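Long-range contacts in adenosine monophosphate-protein transferase (Pyrococcus horikoshii, PDB 2D16), which is of unproven function but probably acts on adenosine or its nucleotides, as an adenosine-specific kinase or a nucleotidyl-transferring enzyme would: residues A[3-9]-A[116-122]; A[15-21]-A[81-87]; A[46-50]-A[70-75]; A[76-82]-A[126-130]. One frame throughout, in Å; residues are numbered along the deposited sequence.

Interaction 1: A[3-9]-A[116-122]; sequences RIEVIDI and FQVIVAE
Both segments are extended: residues 3-8 form an outermost strand of a three-stranded antiparallel sheet, and 116-122 form its middle strand. Their axes approach to 4.6 Å, with the N-to-C directions at 154°. Arg3 pairs with Glu122, Glu5 with Val120 and Ile7 with Val118 as hydrogen-bonded pairs; Ile4-Ala121, Val6-Ile119 and Asp8-Gln117 are the non-hydrogen-bonded pairs between them. Typical bonds are Glu5 N to Val120 O, 2.8 Å, and Val118 N to Ile7 O, 2.8 Å. Beyond the last pair, Ile9 N still donates to Phe116 O at 2.9 Å. Strand 127-134 completes this sheet along the other edge of 116-122.

Alternation gives the sheet two unlike faces. Ile7 and Val118 pack on Ile77 of helix 64-77, Ile7 and Val120 on the Arg127 side chain; beta-branched residues suit this buried face, and Ile7 CD1 (rotamer mt) meets Val120 CG2 at 3.7 Å. Glu5 and Glu122 share that face near its end, their OE1 atoms 4.5 Å apart, a repulsion relieved because both form salt bridges to Arg127. The more open face carries Ile4, whose CG2 lies 3.6 Å from Ile119 CG2, and the Asp8-Gln117 pair: with both chi1 angles m, Gln117 NE2 donates to Asp8 OD1 at 2.9 Å. Ile9 (mm) sets CG1 against the edge of the Phe116 ring, 3.7 Å from CD2, and CD1 3.8 Å from Val118 CG2.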
# COMPACT_ATOMS: atom_id res chain seq x y z
N ARG A 3 23.99 52.38 -43.61
CA ARG A 3 25.34 52.07 -43.15
C ARG A 3 25.25 50.81 -42.31
O ARG A 3 24.46 50.73 -41.36
CB ARG A 3 25.90 53.24 -42.32
CG ARG A 3 26.35 54.43 -43.17
CD ARG A 3 26.60 55.68 -42.33
NE ARG A 3 27.76 55.57 -41.45
CZ ARG A 3 29.02 55.52 -41.87
NH1 ARG A 3 29.30 55.56 -43.17
NH2 ARG A 3 30.01 55.44 -40.99
N ILE A 4 26.06 49.82 -42.66
CA ILE A 4 26.07 48.55 -41.95
C ILE A 4 27.25 48.44 -41.01
O ILE A 4 28.38 48.80 -41.37
CB ILE A 4 26.10 47.37 -42.95
CG1 ILE A 4 24.85 47.42 -43.84
CG2 ILE A 4 26.19 46.05 -42.21
CD1 ILE A 4 24.81 46.36 -44.93
N GLU A 5 27.00 47.95 -39.80
CA GLU A 5 28.05 47.78 -38.81
C GLU A 5 27.90 46.43 -38.11
O GLU A 5 26.80 45.85 -38.07
CB GLU A 5 28.02 48.91 -37.77
CG GLU A 5 26.87 48.85 -36.78
CD GLU A 5 26.81 50.07 -35.88
OE1 GLU A 5 26.61 51.19 -36.40
OE2 GLU A 5 26.97 49.91 -34.65
N VAL A 6 29.01 45.93 -37.58
CA VAL A 6 29.03 44.65 -36.88
C VAL A 6 29.22 44.89 -35.40
O VAL A 6 30.13 45.60 -34.99
CB VAL A 6 30.17 43.76 -37.40
CG1 VAL A 6 30.18 42.42 -36.68
CG2 VAL A 6 30.01 43.55 -38.90
N ILE A 7 28.34 44.31 -34.59
CA ILE A 7 28.42 44.47 -33.15
C ILE A 7 28.75 43.14 -32.49
O ILE A 7 28.07 42.14 -32.70
CB ILE A 7 27.07 44.98 -32.58
CG1 ILE A 7 26.76 46.36 -33.15
CG2 ILE A 7 27.13 45.03 -31.06
CD1 ILE A 7 25.39 46.89 -32.79
N ASP A 8 29.83 43.13 -31.71
CA ASP A 8 30.24 41.92 -31.02
C ASP A 8 29.49 41.88 -29.70
O ASP A 8 29.54 42.84 -28.92
CB ASP A 8 31.75 41.94 -30.74
CG ASP A 8 32.58 41.72 -32.00
OD1 ASP A 8 32.51 40.61 -32.57
OD2 ASP A 8 33.29 42.65 -32.41
N ILE A 9 28.76 40.80 -29.45
CA ILE A 9 28.02 40.66 -28.21
C ILE A 9 29.01 40.44 -27.08
O ILE A 9 29.87 39.57 -27.16
CB ILE A 9 27.05 39.45 -28.25
CG1 ILE A 9 25.93 39.71 -29.26
CG2 ILE A 9 26.49 39.18 -26.86
CD1 ILE A 9 25.05 40.90 -28.90
N PHE A 116 29.45 35.63 -30.61
CA PHE A 116 28.26 36.07 -31.34
C PHE A 116 28.30 37.52 -31.80
O PHE A 116 28.77 38.39 -31.06
CB PHE A 116 27.07 35.87 -30.39
CG PHE A 116 25.74 35.68 -31.07
CD1 PHE A 116 25.28 34.40 -31.36
CD2 PHE A 116 24.93 36.77 -31.34
CE1 PHE A 116 24.01 34.21 -31.92
CE2 PHE A 116 23.66 36.59 -31.90
CZ PHE A 116 23.20 35.31 -32.18
N GLN A 117 27.80 37.78 -33.00
CA GLN A 117 27.75 39.14 -33.53
C GLN A 117 26.37 39.47 -34.08
O GLN A 117 25.66 38.59 -34.57
CB GLN A 117 28.75 39.33 -34.68
CG GLN A 117 30.19 39.04 -34.35
CD GLN A 117 31.09 39.26 -35.55
OE1 GLN A 117 30.75 38.88 -36.67
NE2 GLN A 117 32.25 39.88 -35.32
N VAL A 118 26.00 40.74 -33.98
CA VAL A 118 24.72 41.20 -34.51
C VAL A 118 25.06 42.20 -35.60
O VAL A 118 25.78 43.17 -35.36
CB VAL A 118 23.85 41.88 -33.40
CG1 VAL A 118 22.56 42.46 -34.00
CG2 VAL A 118 23.49 40.86 -32.31
N ILE A 119 24.56 41.96 -36.81
CA ILE A 119 24.83 42.87 -37.92
C ILE A 119 23.68 43.87 -37.96
O ILE A 119 22.51 43.48 -38.10
CB ILE A 119 24.93 42.12 -39.26
CG1 ILE A 119 26.01 41.04 -39.16
CG2 ILE A 119 25.28 43.11 -40.37
CD1 ILE A 119 26.23 40.26 -40.44
N VAL A 120 24.01 45.15 -37.85
CA VAL A 120 23.02 46.21 -37.83
C VAL A 120 23.15 47.20 -38.97
O VAL A 120 24.26 47.60 -39.33
CB VAL A 120 23.11 46.98 -36.49
CG1 VAL A 120 22.13 48.16 -36.49
CG2 VAL A 120 22.82 46.04 -35.32
N ALA A 121 22.02 47.57 -39.55
CA ALA A 121 21.99 48.55 -40.63
C ALA A 121 21.32 49.80 -40.07
O ALA A 121 20.32 49.70 -39.36
CB ALA A 121 21.18 48.01 -41.80
N GLU A 122 21.88 50.97 -40.36
CA GLU A 122 21.28 52.20 -39.88
C GLU A 122 20.87 53.11 -41.03
O GLU A 122 21.63 53.32 -41.98
CB GLU A 122 22.23 52.96 -38.93
CG GLU A 122 21.63 54.28 -38.44
CD GLU A 122 22.26 54.82 -37.16
OE1 GLU A 122 23.25 54.23 -36.67
OE2 GLU A 122 21.76 55.85 -36.65
O HOH W 1 31.89 38.36 -30.86
O HOH W 2 29.99 37.00 -28.29

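Interaction 2: A[15-21]-A[81-87]; sequences VEVIIGQ and HVFVILM
This is a buried antiparallel strand pairing close to the chain centre, joining strands 16-22 and 82-88 inside a five-stranded sheet; strand 105-112 flanks the first and strand 44-51 the second. The axes lie 4.6 Å apart at closest, with N-to-C directions at 162°. Glu16-Met87, Ile18-Ile85 and Gly20-Phe83 are hydrogen-bonded pairs, each with two N-H...O bonds, such as Ile85 N to Ile18 O at 2.8 Å and Gly20 N to Phe83 O at 2.9 Å. Val17-Leu86, Ile19-Val84 and Gln21-Val82 are the non-hydrogen-bonded pairs.

On one face, Val17 (chi1 p) brings CB within 3.6 Å of Leu86 CD2 (Leu86 mt), and Ile19 (mm) puts CD1 3.6 Å from Val84 CG1; helix 64-77 packs on Val84 and Leu86. The other face carries Ile18 and Ile85, both mt, with CB atoms 4.1 Å apart beneath helix 92-100. Phe83, with chi1 p, folds its ring over Gly20, whose CA stands 3.7 Å from the ring centroid, 19° off the normal, a CH-pi contact. A beta carbon on Gly20 would clash with Phe83 CZ, so glycine fits here. At the end Gln21 (chi1 t, chi2 p) turns its amide to Tyr109 OH and Gly80 O. Apart from Glu16, Gln21 and His81 the side chains are apolar, so backbone polarity is satisfied within the sheet while valine, leucine and isoleucine fill one face, and isoleucine, phenylalanine and methionine the other.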
# COMPACT_ATOMS: atom_id res chain seq x y z
N VAL A 15 27.89 31.88 -20.84
CA VAL A 15 26.60 32.57 -20.86
C VAL A 15 25.96 32.48 -22.23
O VAL A 15 26.62 32.69 -23.25
CB VAL A 15 26.76 34.05 -20.44
CG1 VAL A 15 25.49 34.84 -20.74
CG2 VAL A 15 27.07 34.12 -18.95
N GLU A 16 24.67 32.15 -22.25
CA GLU A 16 23.92 32.01 -23.50
C GLU A 16 23.26 33.33 -23.87
O GLU A 16 22.75 34.04 -22.99
CB GLU A 16 22.82 30.95 -23.34
CG GLU A 16 23.27 29.59 -22.82
CD GLU A 16 23.82 28.68 -23.91
OE1 GLU A 16 23.57 28.96 -25.11
OE2 GLU A 16 24.48 27.68 -23.57
N VAL A 17 23.26 33.67 -25.15
CA VAL A 17 22.63 34.90 -25.61
C VAL A 17 21.50 34.57 -26.58
O VAL A 17 21.60 33.64 -27.38
CB VAL A 17 23.63 35.86 -26.31
CG1 VAL A 17 24.19 35.21 -27.56
CG2 VAL A 17 22.94 37.17 -26.65
N ILE A 18 20.40 35.32 -26.47
CA ILE A 18 19.26 35.16 -27.35
C ILE A 18 18.85 36.56 -27.78
O ILE A 18 18.65 37.44 -26.94
CB ILE A 18 18.06 34.49 -26.64
CG1 ILE A 18 18.48 33.14 -26.05
CG2 ILE A 18 16.92 34.29 -27.63
CD1 ILE A 18 17.39 32.47 -25.23
N ILE A 19 18.76 36.79 -29.09
CA ILE A 19 18.38 38.10 -29.61
C ILE A 19 17.07 37.92 -30.37
O ILE A 19 16.93 36.99 -31.16
CB ILE A 19 19.43 38.66 -30.59
CG1 ILE A 19 20.84 38.56 -29.99
CG2 ILE A 19 19.10 40.10 -30.95
CD1 ILE A 19 21.04 39.39 -28.74
N GLY A 20 16.12 38.82 -30.15
CA GLY A 20 14.85 38.71 -30.83
C GLY A 20 14.21 40.04 -31.18
O GLY A 20 14.73 41.10 -30.83
N GLN A 21 13.09 39.97 -31.89
CA GLN A 21 12.34 41.15 -32.29
C GLN A 21 10.96 41.03 -31.67
O GLN A 21 10.26 40.02 -31.87
CB GLN A 21 12.24 41.23 -33.82
CG GLN A 21 11.54 42.49 -34.35
CD GLN A 21 12.42 43.74 -34.28
OE1 GLN A 21 13.64 43.66 -34.39
NE2 GLN A 21 11.79 44.90 -34.08
N HIS A 81 12.44 47.86 -30.63
CA HIS A 81 11.71 46.61 -30.35
C HIS A 81 12.60 45.35 -30.35
O HIS A 81 12.12 44.22 -30.28
CB HIS A 81 10.60 46.47 -31.39
CG HIS A 81 9.36 47.19 -30.92
ND1 HIS A 81 8.37 47.58 -31.75
CD2 HIS A 81 9.01 47.54 -29.61
CE1 HIS A 81 7.44 48.15 -30.96
NE2 HIS A 81 7.80 48.14 -29.68
N VAL A 82 13.91 45.51 -30.41
CA VAL A 82 14.81 44.37 -30.34
C VAL A 82 15.02 44.05 -28.86
O VAL A 82 15.09 44.96 -28.03
CB VAL A 82 16.18 44.68 -30.98
CG1 VAL A 82 17.20 43.61 -30.59
CG2 VAL A 82 16.05 44.74 -32.50
N PHE A 83 15.08 42.77 -28.52
CA PHE A 83 15.32 42.40 -27.13
C PHE A 83 16.53 41.48 -27.06
O PHE A 83 16.80 40.71 -27.99
CB PHE A 83 14.07 41.77 -26.48
CG PHE A 83 13.61 40.47 -27.11
CD1 PHE A 83 14.16 39.26 -26.71
CD2 PHE A 83 12.59 40.47 -28.05
CE1 PHE A 83 13.69 38.05 -27.24
CE2 PHE A 83 12.11 39.27 -28.59
CZ PHE A 83 12.66 38.05 -28.18
N VAL A 84 17.26 41.61 -25.96
CA VAL A 84 18.46 40.81 -25.74
C VAL A 84 18.37 40.08 -24.41
O VAL A 84 18.07 40.68 -23.37
CB VAL A 84 19.73 41.69 -25.71
CG1 VAL A 84 20.95 40.82 -25.39
CG2 VAL A 84 19.91 42.41 -27.03
N ILE A 85 18.63 38.78 -24.44
CA ILE A 85 18.61 37.97 -23.23
C ILE A 85 19.97 37.32 -23.02
O ILE A 85 20.56 36.78 -23.95
CB ILE A 85 17.58 36.82 -23.33
CG1 ILE A 85 16.18 37.38 -23.56
CG2 ILE A 85 17.62 35.98 -22.05
CD1 ILE A 85 15.16 36.32 -23.93
N LEU A 86 20.48 37.41 -21.80
CA LEU A 86 21.75 36.78 -21.44
C LEU A 86 21.39 35.93 -20.23
O LEU A 86 20.87 36.44 -19.24
CB LEU A 86 22.81 37.82 -21.07
CG LEU A 86 23.36 38.66 -22.23
CD1 LEU A 86 24.36 39.68 -21.71
CD2 LEU A 86 24.03 37.74 -23.25
N MET A 87 21.64 34.63 -20.32
CA MET A 87 21.27 33.73 -19.23
C MET A 87 22.29 32.64 -18.94
O MET A 87 23.19 32.36 -19.74
CB MET A 87 19.94 33.06 -19.56
CG MET A 87 20.05 32.10 -20.75
SD MET A 87 18.50 31.28 -21.20
CE MET A 87 19.11 29.90 -22.17

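Interaction 3: A[46-50]-A[70-75]; sequences GIAMN and AAKNAV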
# COMPACT_ATOMS: atom_id res chain seq x y z
N GLY A 46 19.36 38.22 -17.60
CA GLY A 46 19.16 39.64 -17.76
C GLY A 46 18.47 39.78 -19.10
O GLY A 46 18.79 39.05 -20.04
N ILE A 47 17.49 40.67 -19.19
CA ILE A 47 16.80 40.90 -20.45
C ILE A 47 16.64 42.41 -20.63
O ILE A 47 16.29 43.13 -19.69
CB ILE A 47 15.41 40.21 -20.52
CG1 ILE A 47 14.75 40.50 -21.87
CG2 ILE A 47 14.51 40.68 -19.38
CD1 ILE A 47 13.41 39.80 -22.08
N ALA A 48 16.92 42.88 -21.84
CA ALA A 48 16.80 44.30 -22.16
C ALA A 48 16.04 44.40 -23.48
O ALA A 48 16.18 43.55 -24.35
CB ALA A 48 18.17 44.93 -22.28
N MET A 49 15.25 45.45 -23.62
CA MET A 49 14.46 45.64 -24.83
C MET A 49 14.38 47.13 -25.14
O MET A 49 14.16 47.95 -24.25
CB MET A 49 13.07 45.05 -24.63
CG MET A 49 12.24 44.97 -25.90
SD MET A 49 10.81 43.91 -25.63
CE MET A 49 10.02 43.99 -27.27
N ASN A 50 14.55 47.46 -26.42
CA ASN A 50 14.53 48.85 -26.85
C ASN A 50 13.16 49.42 -27.17
O ASN A 50 12.37 48.81 -27.90
CB ASN A 50 15.45 49.04 -28.05
CG ASN A 50 16.88 48.62 -27.76
OD1 ASN A 50 17.37 48.81 -26.65
ND2 ASN A 50 17.55 48.05 -28.76
N ALA A 70 23.07 42.79 -20.53
CA ALA A 70 21.98 42.71 -21.50
C ALA A 70 21.64 44.12 -21.97
O ALA A 70 21.46 44.36 -23.16
CB ALA A 70 20.75 42.05 -20.87
N ALA A 71 21.57 45.05 -21.02
CA ALA A 71 21.25 46.43 -21.34
C ALA A 71 22.34 47.09 -22.19
O ALA A 71 22.05 47.84 -23.12
CB ALA A 71 21.04 47.22 -20.05
N LYS A 72 23.59 46.81 -21.86
CA LYS A 72 24.71 47.38 -22.60
C LYS A 72 24.69 46.91 -24.05
O LYS A 72 24.90 47.70 -24.97
CB LYS A 72 26.03 46.99 -21.94
CG LYS A 72 27.26 47.63 -22.56
CD LYS A 72 28.53 47.17 -21.84
CE LYS A 72 29.77 47.81 -22.44
NZ LYS A 72 31.02 47.34 -21.77
N ASN A 73 24.44 45.62 -24.25
CA ASN A 73 24.39 45.05 -25.60
C ASN A 73 23.17 45.59 -26.36
O ASN A 73 23.26 45.93 -27.53
CB ASN A 73 24.30 43.52 -25.55
CG ASN A 73 25.65 42.86 -25.31
OD1 ASN A 73 26.57 42.96 -26.13
ND2 ASN A 73 25.78 42.18 -24.18
N ALA A 74 22.04 45.65 -25.67
CA ALA A 74 20.81 46.13 -26.29
C ALA A 74 20.88 47.59 -26.74
O ALA A 74 20.44 47.91 -27.84
CB ALA A 74 19.64 45.95 -25.33
N VAL A 75 21.43 48.46 -25.91
CA VAL A 75 21.51 49.87 -26.28
C VAL A 75 22.51 50.09 -27.43
O VAL A 75 22.35 51.00 -28.24
CB VAL A 75 21.89 50.78 -25.06
CG1 VAL A 75 23.35 50.66 -24.73
CG2 VAL A 75 21.51 52.22 -25.35
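Alternation along strand 46-50 decides which side chains meet the helix. Ala48 and Asn50 point their CA-CB bonds toward residues 70-75, whereas Ile47 and Met49, both with chi1 t, point away to helix 25-39. Ala48 has only a methyl, and this smallness lets the two backbones come close: its CB lies 3.5 Å from Ala74 CB, 3.6 Å from Ala71 CA and 4.1 Å from Ala70 CB. Gly46 continues the row, its C atom 3.7 Å from Ala70 CB. Asn50, with chi1 m and chi2 -36°, is the polar member. Its ND2 donates to Ala74 O at 3.0 Å near the end of the helix, and also to Ala79 O, while OD1 pairs with the hydroxyl of Thr57; an amide suits this place because it can donate and accept at once. Lys72 instead forms a salt bridge with Glu10. The axes approach to 7.0 Å at a nearly aligned 25°, the alanine-lined helix face lying against the five-stranded antiparallel sheet of an alpha+beta fold.

Interaction 4: A[76-82]-A[126-130]; sequences KIGAGHV and GRAVI. With NA (sodium ion), chain E.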
# COMPACT_ATOMS: atom_id res chain seq x y z
N LYS A 76 23.52 49.23 -27.50
CA LYS A 76 24.50 49.33 -28.57
C LYS A 76 23.81 48.93 -29.87
O LYS A 76 23.97 49.59 -30.89
CB LYS A 76 25.70 48.40 -28.30
CG LYS A 76 26.83 48.56 -29.30
CD LYS A 76 27.29 50.02 -29.39
CE LYS A 76 28.35 50.21 -30.46
NZ LYS A 76 29.55 49.36 -30.20
N ILE A 77 23.05 47.84 -29.83
CA ILE A 77 22.32 47.39 -31.01
C ILE A 77 21.35 48.51 -31.39
O ILE A 77 21.18 48.83 -32.57
CB ILE A 77 21.55 46.08 -30.71
CG1 ILE A 77 22.56 44.93 -30.56
CG2 ILE A 77 20.54 45.79 -31.82
CD1 ILE A 77 21.96 43.64 -30.06
N GLY A 78 20.72 49.10 -30.38
CA GLY A 78 19.81 50.21 -30.58
C GLY A 78 18.48 50.00 -31.27
O GLY A 78 17.49 50.63 -30.89
N ALA A 79 18.45 49.15 -32.29
CA ALA A 79 17.22 48.90 -33.05
C ALA A 79 15.96 48.80 -32.19
O ALA A 79 15.91 48.05 -31.22
CB ALA A 79 17.38 47.64 -33.89
N GLY A 80 14.93 49.55 -32.58
CA GLY A 80 13.68 49.53 -31.84
C GLY A 80 13.03 48.16 -31.78
O GLY A 80 13.05 47.41 -32.76
N HIS A 81 12.44 47.86 -30.63
CA HIS A 81 11.71 46.61 -30.35
C HIS A 81 12.60 45.35 -30.35
O HIS A 81 12.12 44.22 -30.28
CB HIS A 81 10.60 46.47 -31.39
CG HIS A 81 9.36 47.19 -30.92
ND1 HIS A 81 8.37 47.58 -31.75
CD2 HIS A 81 9.01 47.54 -29.61
CE1 HIS A 81 7.44 48.15 -30.96
NE2 HIS A 81 7.80 48.14 -29.68
N VAL A 82 13.91 45.51 -30.41
CA VAL A 82 14.81 44.37 -30.34
C VAL A 82 15.02 44.05 -28.86
O VAL A 82 15.09 44.96 -28.03
CB VAL A 82 16.18 44.68 -30.98
CG1 VAL A 82 17.20 43.61 -30.59
CG2 VAL A 82 16.05 44.74 -32.50
N GLY A 126 16.31 55.00 -38.19
CA GLY A 126 16.81 54.26 -37.05
C GLY A 126 17.70 53.08 -37.42
O GLY A 126 18.35 53.09 -38.46
N ARG A 127 17.70 52.07 -36.57
CA ARG A 127 18.53 50.89 -36.79
C ARG A 127 17.73 49.60 -36.95
O ARG A 127 16.60 49.48 -36.45
CB ARG A 127 19.54 50.77 -35.65
CG ARG A 127 20.59 51.89 -35.68
CD ARG A 127 21.26 52.12 -34.33
NE ARG A 127 22.20 51.07 -33.95
CZ ARG A 127 23.44 50.95 -34.41
NH1 ARG A 127 23.91 51.82 -35.29
NH2 ARG A 127 24.22 49.97 -33.97
N ALA A 128 18.32 48.64 -37.65
CA ALA A 128 17.67 47.37 -37.90
C ALA A 128 18.67 46.22 -37.84
O ALA A 128 19.79 46.34 -38.33
CB ALA A 128 17.01 47.39 -39.28
N VAL A 129 18.26 45.12 -37.22
CA VAL A 129 19.13 43.95 -37.15
C VAL A 129 18.92 43.21 -38.47
O VAL A 129 17.80 42.77 -38.75
CB VAL A 129 18.74 43.02 -35.99
CG1 VAL A 129 19.50 41.70 -36.09
CG2 VAL A 129 19.02 43.69 -34.65
N ILE A 130 19.96 43.09 -39.28
CA ILE A 130 19.80 42.39 -40.56
C ILE A 130 20.34 40.97 -40.52
O ILE A 130 20.23 40.23 -41.48
CB ILE A 130 20.45 43.18 -41.73
CG1 ILE A 130 21.96 43.30 -41.55
CG2 ILE A 130 19.81 44.56 -41.83
CD1 ILE A 130 22.67 43.93 -42.74
NA NA E . 17.95 39.86 -42.21
O HOH W 3 15.41 51.34 -34.75
O HOH W 4 14.02 47.95 -35.34
O HOH W 5 17.40 40.15 -39.88
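A single arginine reaches the end of a helix and meets its last carbonyls: Arg127 NE donates to Ile77 O at 2.8 Å, and NH2 makes a weak bond to Lys76 O at 3.1 Å. The motif is a helix terminus, where carbonyls no longer find helical partners, followed by a type II beta turn from Ala79 to Val82 that leads into strand 82-88; the arginine comes from strand 127-134. Gly78 leaves the helix with phi 68°, a conformation that favours glycine, and a beta carbon there would crowd Arg127 NE. The same guanidinium forms salt bridges with Glu5 and Glu122, so its long side chain with several N-H donors suits a junction of sheet and helix. Beside it Val129 CG2 sits 3.8 Å from both Ile77 CG2 and Val82 CG2, and the small Ala79 brings CB within 3.2 Å of Arg127 O. One water accepts from Gly80 N and Arg127 N. Ile130 O binds the sodium ion, NA, at 2.4 Å.

Overall arrangement
Along the chain, interaction 3 lies within the span bridged by interaction 2, which in turn lies within that of interaction 1; interaction 4 crosses both 1 and 2. Interactions 2 and 3, centres about 8 Å apart, share the five-stranded sheet, where strands 44-51 and 82-88 are neighbours. Interactions 1 and 4, about 9 Å apart, share the three-stranded sheet and the salt bridge between Glu5 and Arg127. Helix 64-77 serves interactions 3 and 4, and its side chains touch both sheets. Direct packing, as of Phe116 on Val17 and Ile19, brings interactions 1 and 2 together, so distant parts of the sequence form one compact alpha+beta body.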